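Local coordinates for protein alpha-L-rhamnosidase (Klebsiella oxytoca, PDB 4XHC) that cleaves terminal alpha-L-rhamnose residues from glycosides as a two-domain glycoside hydrolase of family 78, and binds rhamnose, at residues V437-M451 with H471-D483. Sequence-based numbering, arbitrary orientation.
Sequences VLAEVGTPQQRREIM and HYIAALLQCGLRD. With SO4 (sulfate ion), chain D.
Val437 O is gripped by two donors from opposite faces of its carbonyl plane: Gln478 NE2 at 2.8 Å across the contact, and Glu440 N at 3.1 Å from the Schellman turn that closes helix 430-438. Gln478 gets there on an extended chain with CG anti to the backbone N (chi1 -177°), and the acceptor oxygen lies close to the plane of its amide, although NE2 itself stands above the carbonyl plane. Leu438 fits as a knob between His471, Ala474, Ala475 and Gln478, its CD2 4.0 Å from Ala474 CB. From helix 444-456, Met451 folds back along its chain (chi2 -53°, chi3 -64°) and lays its methyl CE against Ala475 CB at 3.6 Å, beside Tyr472 and Leu476. Cys479 SG fits between Val437 CG1 and Met451 CG. At the outer end Arg448 reaches over the end of helix 466-478. Its NH1 donates to Cys479 O at 3.0 Å, the oxygen tilted from the guanidinium plane, while Leu481 CD2 sits over the centre of one face. NE and NH2 hold a sulfate at the edge, both bonding its O4; Arg452 also binds this ion, probably from the crystallisation liquor. Three helices of the six-hairpin glycosidase domain thus meet around an apolar core, with amide and guanidinium groups tying down carbonyls near two helix ends; the paired arginines are consistent with an anion-attracting patch on the surface.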
loop_
_atom_site.group_PDB
_atom_site.type_symbol
_atom_site.label_atom_id
_atom_site.label_comp_id
_atom_site.label_asym_id
_atom_site.label_seq_id
_atom_site.Cartn_x
_atom_site.Cartn_y
_atom_site.Cartn_z
ATOM N N VAL A 437 22.359 45.859 -2.407
ATOM C CA VAL A 437 22.620 46.370 -3.749
ATOM C C VAL A 437 21.324 46.433 -4.573
ATOM O O VAL A 437 21.111 47.376 -5.328
ATOM C CB VAL A 437 23.716 45.549 -4.474
ATOM C CG1 VAL A 437 23.784 45.880 -5.966
ATOM C CG2 VAL A 437 25.061 45.804 -3.822
ATOM N N LEU A 438 20.461 45.434 -4.439
ATOM C CA LEU A 438 19.192 45.452 -5.152
ATOM C C LEU A 438 18.293 46.568 -4.639
ATOM O O LEU A 438 17.491 47.125 -5.385
ATOM C CB LEU A 438 18.487 44.096 -5.027
ATOM C CG LEU A 438 19.109 42.940 -5.817
ATOM C CD1 LEU A 438 18.428 41.638 -5.445
ATOM C CD2 LEU A 438 19.004 43.177 -7.317
ATOM N N ALA A 439 18.441 46.890 -3.363
ATOM C CA ALA A 439 17.678 47.959 -2.722
ATOM C C ALA A 439 18.089 49.358 -3.182
ATOM O O ALA A 439 17.395 50.338 -2.897
ATOM C CB ALA A 439 17.832 47.849 -1.215
ATOM N N GLU A 440 19.231 49.436 -3.866
ATOM C CA GLU A 440 19.778 50.685 -4.406
ATOM C C GLU A 440 20.181 51.656 -3.297
ATOM O O GLU A 440 19.967 52.855 -3.409
ATOM C CB GLU A 440 18.814 51.336 -5.414
ATOM C CG GLU A 440 18.359 50.403 -6.526
ATOM C CD GLU A 440 17.924 51.134 -7.783
ATOM O OE1 GLU A 440 17.111 52.084 -7.684
ATOM O OE2 GLU A 440 18.398 50.750 -8.878
ATOM N N VAL A 441 20.757 51.115 -2.224
ATOM C CA VAL A 441 21.343 51.930 -1.160
ATOM C C VAL A 441 22.674 52.462 -1.680
ATOM O O VAL A 441 23.380 51.753 -2.388
ATOM C CB VAL A 441 21.560 51.097 0.122
ATOM C CG1 VAL A 441 22.302 51.897 1.176
ATOM C CG2 VAL A 441 20.232 50.598 0.674
ATOM N N GLY A 442 23.011 53.706 -1.346
ATOM C CA GLY A 442 24.293 54.283 -1.749
ATOM C C GLY A 442 24.301 54.755 -3.186
ATOM O O GLY A 442 23.266 55.106 -3.722
ATOM N N THR A 443 25.476 54.781 -3.807
ATOM C CA THR A 443 25.607 55.278 -5.183
ATOM C C THR A 443 25.825 54.127 -6.156
ATOM O O THR A 443 26.247 53.042 -5.742
ATOM C CB THR A 443 26.785 56.256 -5.319
ATOM O OG1 THR A 443 27.977 55.623 -4.831
ATOM C CG2 THR A 443 26.521 57.512 -4.529
ATOM N N PRO A 444 25.550 54.360 -7.457
ATOM C CA PRO A 444 25.772 53.320 -8.475
ATOM C C PRO A 444 27.202 52.780 -8.504
ATOM O O PRO A 444 27.399 51.567 -8.644
ATOM C CB PRO A 444 25.447 54.038 -9.788
ATOM C CG PRO A 444 24.503 55.121 -9.402
ATOM C CD PRO A 444 24.962 55.577 -8.049
ATOM N N GLN A 445 28.187 53.662 -8.353
ATOM C CA GLN A 445 29.579 53.234 -8.376
ATOM C C GLN A 445 29.976 52.516 -7.052
ATOM O O GLN A 445 30.784 51.591 -7.084
ATOM C CB GLN A 445 30.505 54.377 -8.846
ATOM C CG GLN A 445 30.750 55.511 -7.884
ATOM C CD GLN A 445 31.849 56.441 -8.383
ATOM O OE1 GLN A 445 31.611 57.628 -8.610
ATOM N NE2 GLN A 445 33.056 55.902 -8.574
ATOM N N GLN A 446 29.361 52.866 -5.916
ATOM C CA GLN A 446 29.590 52.117 -4.675
ATOM C C GLN A 446 29.115 50.668 -4.856
ATOM O O GLN A 446 29.785 49.705 -4.442
ATOM C CB GLN A 446 28.877 52.768 -3.472
ATOM C CG GLN A 446 29.141 52.082 -2.102
ATOM C CD GLN A 446 28.108 52.416 -1.013
ATOM O OE1 GLN A 446 27.336 53.366 -1.150
ATOM N NE2 GLN A 446 28.091 51.630 0.064
ATOM N N ARG A 447 27.947 50.530 -5.479
ATOM C CA ARG A 447 27.315 49.233 -5.691
ATOM C C ARG A 447 28.090 48.351 -6.660
ATOM O O ARG A 447 28.194 47.151 -6.467
ATOM C CB ARG A 447 25.883 49.440 -6.180
ATOM C CG ARG A 447 24.919 49.811 -5.063
ATOM C CD ARG A 447 23.487 50.016 -5.554
ATOM N NE ARG A 447 23.097 51.428 -5.518
ATOM C CZ ARG A 447 22.569 52.104 -6.526
ATOM N NH1 ARG A 447 22.325 51.515 -7.694
ATOM N NH2 ARG A 447 22.276 53.383 -6.364
ATOM N N ARG A 448 28.632 48.949 -7.709
ATOM C CA ARG A 448 29.482 48.218 -8.633
ATOM C C ARG A 448 30.761 47.756 -7.921
ATOM O O ARG A 448 31.175 46.616 -8.095
ATOM C CB ARG A 448 29.800 49.078 -9.851
ATOM C CG ARG A 448 30.348 48.313 -11.040
ATOM C CD ARG A 448 30.491 49.247 -12.214
ATOM N NE ARG A 448 31.374 48.702 -13.248
ATOM C CZ ARG A 448 30.993 48.326 -14.474
ATOM N NH1 ARG A 448 29.719 48.403 -14.874
ATOM N NH2 ARG A 448 31.901 47.864 -15.321
ATOM N N GLU A 449 31.368 48.636 -7.120
ATOM C CA GLU A 449 32.520 48.282 -6.253
ATOM C C GLU A 449 32.223 47.119 -5.294
ATOM O O GLU A 449 33.112 46.313 -5.020
ATOM C CB GLU A 449 32.991 49.505 -5.405
ATOM C CG GLU A 449 33.668 50.665 -6.167
ATOM C CD GLU A 449 33.860 51.949 -5.332
ATOM O OE1 GLU A 449 34.209 53.004 -5.926
ATOM O OE2 GLU A 449 33.653 51.918 -4.093
ATOM N N ILE A 450 30.995 47.024 -4.790
ATOM C CA ILE A 450 30.614 45.890 -3.931
ATOM C C ILE A 450 30.585 44.551 -4.697
ATOM O O ILE A 450 31.030 43.526 -4.175
ATOM C CB ILE A 450 29.254 46.133 -3.232
ATOM C CG1 ILE A 450 29.397 47.204 -2.153
ATOM C CG2 ILE A 450 28.709 44.854 -2.587
ATOM C CD1 ILE A 450 28.077 47.794 -1.714
ATOM N N MET A 451 30.068 44.560 -5.925
ATOM C CA MET A 451 29.980 43.340 -6.718
ATOM C C MET A 451 31.370 42.868 -7.140
ATOM O O MET A 451 31.622 41.663 -7.203
ATOM C CB MET A 451 29.100 43.537 -7.951
ATOM C CG MET A 451 27.678 44.009 -7.671
ATOM S SD MET A 451 26.711 43.048 -6.488
ATOM C CE MET A 451 26.586 41.469 -7.329
ATOM N N HIS A 471 19.250 36.257 -7.358
ATOM C CA HIS A 471 19.374 37.647 -6.950
ATOM C C HIS A 471 20.775 38.183 -7.176
ATOM O O HIS A 471 20.943 39.345 -7.515
ATOM C CB HIS A 471 18.927 37.804 -5.497
ATOM C CG HIS A 471 17.494 37.429 -5.290
ATOM N ND1 HIS A 471 17.103 36.135 -5.025
ATOM C CD2 HIS A 471 16.357 38.161 -5.363
ATOM C CE1 HIS A 471 15.787 36.091 -4.918
ATOM N NE2 HIS A 471 15.312 37.304 -5.127
ATOM N N TYR A 472 21.771 37.325 -7.003
ATOM C CA TYR A 472 23.150 37.653 -7.340
ATOM C C TYR A 472 23.258 38.039 -8.816
ATOM O O TYR A 472 23.905 39.030 -9.168
ATOM C CB TYR A 472 24.045 36.459 -7.013
ATOM C CG TYR A 472 25.494 36.612 -7.389
ATOM C CD1 TYR A 472 26.207 37.759 -7.063
ATOM C CD2 TYR A 472 26.165 35.583 -8.040
ATOM C CE1 TYR A 472 27.540 37.888 -7.402
ATOM C CE2 TYR A 472 27.503 35.702 -8.379
ATOM C CZ TYR A 472 28.179 36.859 -8.059
ATOM O OH TYR A 472 29.498 36.967 -8.403
ATOM N N ILE A 473 22.597 37.270 -9.677
ATOM C CA ILE A 473 22.586 37.560 -11.119
ATOM C C ILE A 473 21.921 38.901 -11.397
ATOM O O ILE A 473 22.423 39.698 -12.191
ATOM C CB ILE A 473 21.861 36.458 -11.925
ATOM C CG1 ILE A 473 22.575 35.109 -11.763
ATOM C CG2 ILE A 473 21.778 36.824 -13.402
ATOM C CD1 ILE A 473 24.065 35.156 -12.038
ATOM N N ALA A 474 20.785 39.134 -10.752
ATOM C CA ALA A 474 20.041 40.371 -10.939
ATOM C C ALA A 474 20.879 41.574 -10.526
ATOM O O ALA A 474 20.859 42.611 -11.207
ATOM C CB ALA A 474 18.749 40.333 -10.144
ATOM N N ALA A 475 21.609 41.432 -9.417
ATOM C CA ALA A 475 22.476 42.496 -8.924
ATOM C C ALA A 475 23.619 42.781 -9.898
ATOM O O ALA A 475 23.966 43.939 -10.129
ATOM C CB ALA A 475 23.018 42.160 -7.544
ATOM N N LEU A 476 24.200 41.738 -10.474
ATOM C CA LEU A 476 25.243 41.928 -11.479
ATOM C C LEU A 476 24.718 42.740 -12.657
ATOM O O LEU A 476 25.337 43.722 -13.061
ATOM C CB LEU A 476 25.800 40.584 -11.957
ATOM C CG LEU A 476 26.668 39.831 -10.941
ATOM C CD1 LEU A 476 26.900 38.395 -11.386
ATOM C CD2 LEU A 476 28.003 40.530 -10.730
ATOM N N LEU A 477 23.567 42.341 -13.194
ATOM C CA LEU A 477 22.965 43.040 -14.344
ATOM C C LEU A 477 22.630 44.504 -14.021
ATOM O O LEU A 477 22.906 45.395 -14.820
ATOM C CB LEU A 477 21.717 42.295 -14.845
ATOM C CG LEU A 477 21.975 40.958 -15.558
ATOM C CD1 LEU A 477 20.672 40.222 -15.853
ATOM C CD2 LEU A 477 22.764 41.162 -16.847
ATOM N N GLN A 478 22.058 44.741 -12.842
ATOM C CA GLN A 478 21.701 46.088 -12.396
ATOM C C GLN A 478 22.915 47.030 -12.348
ATOM O O GLN A 478 22.781 48.219 -12.610
ATOM C CB GLN A 478 21.027 46.008 -11.023
ATOM C CG GLN A 478 20.524 47.318 -10.454
ATOM C CD GLN A 478 20.158 47.200 -8.983
ATOM O OE1 GLN A 478 19.187 46.539 -8.623
ATOM N NE2 GLN A 478 20.938 47.853 -8.123
ATOM N N CYS A 479 24.094 46.497 -12.033
ATOM C CA CYS A 479 25.312 47.292 -11.995
ATOM C C CYS A 479 26.053 47.304 -13.337
ATOM O O CYS A 479 27.188 47.785 -13.419
ATOM C CB CYS A 479 26.242 46.776 -10.900
ATOM S SG CYS A 479 25.507 46.741 -9.245
ATOM N N GLY A 480 25.416 46.799 -14.392
ATOM C CA GLY A 480 25.994 46.825 -15.734
ATOM C C GLY A 480 27.109 45.817 -15.944
ATOM O O GLY A 480 27.894 45.966 -16.870
ATOM N N LEU A 481 27.177 44.786 -15.098
ATOM C CA LEU A 481 28.200 43.740 -15.211
ATOM C C LEU A 481 27.631 42.550 -15.984
ATOM O O LEU A 481 27.461 41.456 -15.432
ATOM C CB LEU A 481 28.674 43.307 -13.827
ATOM C CG LEU A 481 29.398 44.390 -13.044
ATOM C CD1 LEU A 481 29.570 43.987 -11.584
ATOM C CD2 LEU A 481 30.741 44.695 -13.689
ATOM N N ARG A 482 27.371 42.780 -17.273
ATOM C CA ARG A 482 26.628 41.848 -18.122
ATOM C C ARG A 482 27.433 40.585 -18.456
ATOM O O ARG A 482 26.922 39.471 -18.345
ATOM C CB ARG A 482 26.189 42.574 -19.398
ATOM C CG ARG A 482 25.230 41.813 -20.313
ATOM C CD ARG A 482 25.221 42.430 -21.714
ATOM N NE ARG A 482 24.635 41.535 -22.712
ATOM C CZ ARG A 482 23.325 41.359 -22.900
ATOM N NH1 ARG A 482 22.429 42.020 -22.163
ATOM N NH2 ARG A 482 22.901 40.507 -23.827
ATOM N N ASP A 483 28.686 40.750 -18.865
ATOM C CA ASP A 483 29.551 39.605 -19.167
ATOM C C ASP A 483 29.751 38.699 -17.942
ATOM O O ASP A 483 29.786 37.472 -18.069
ATOM C CB ASP A 483 30.905 40.083 -19.702
ATOM C CG ASP A 483 30.813 40.659 -21.114
ATOM O OD1 ASP A 483 30.060 40.113 -21.953
ATOM O OD2 ASP A 483 31.513 41.655 -21.394
HETATM S S SO4 D . 35.126 48.128 -13.197
HETATM O O1 SO4 D . 35.767 48.452 -14.482
HETATM O O2 SO4 D . 36.181 47.496 -12.362
HETATM O O3 SO4 D . 34.550 49.370 -12.654
HETATM O O4 SO4 D . 33.938 47.255 -13.314
#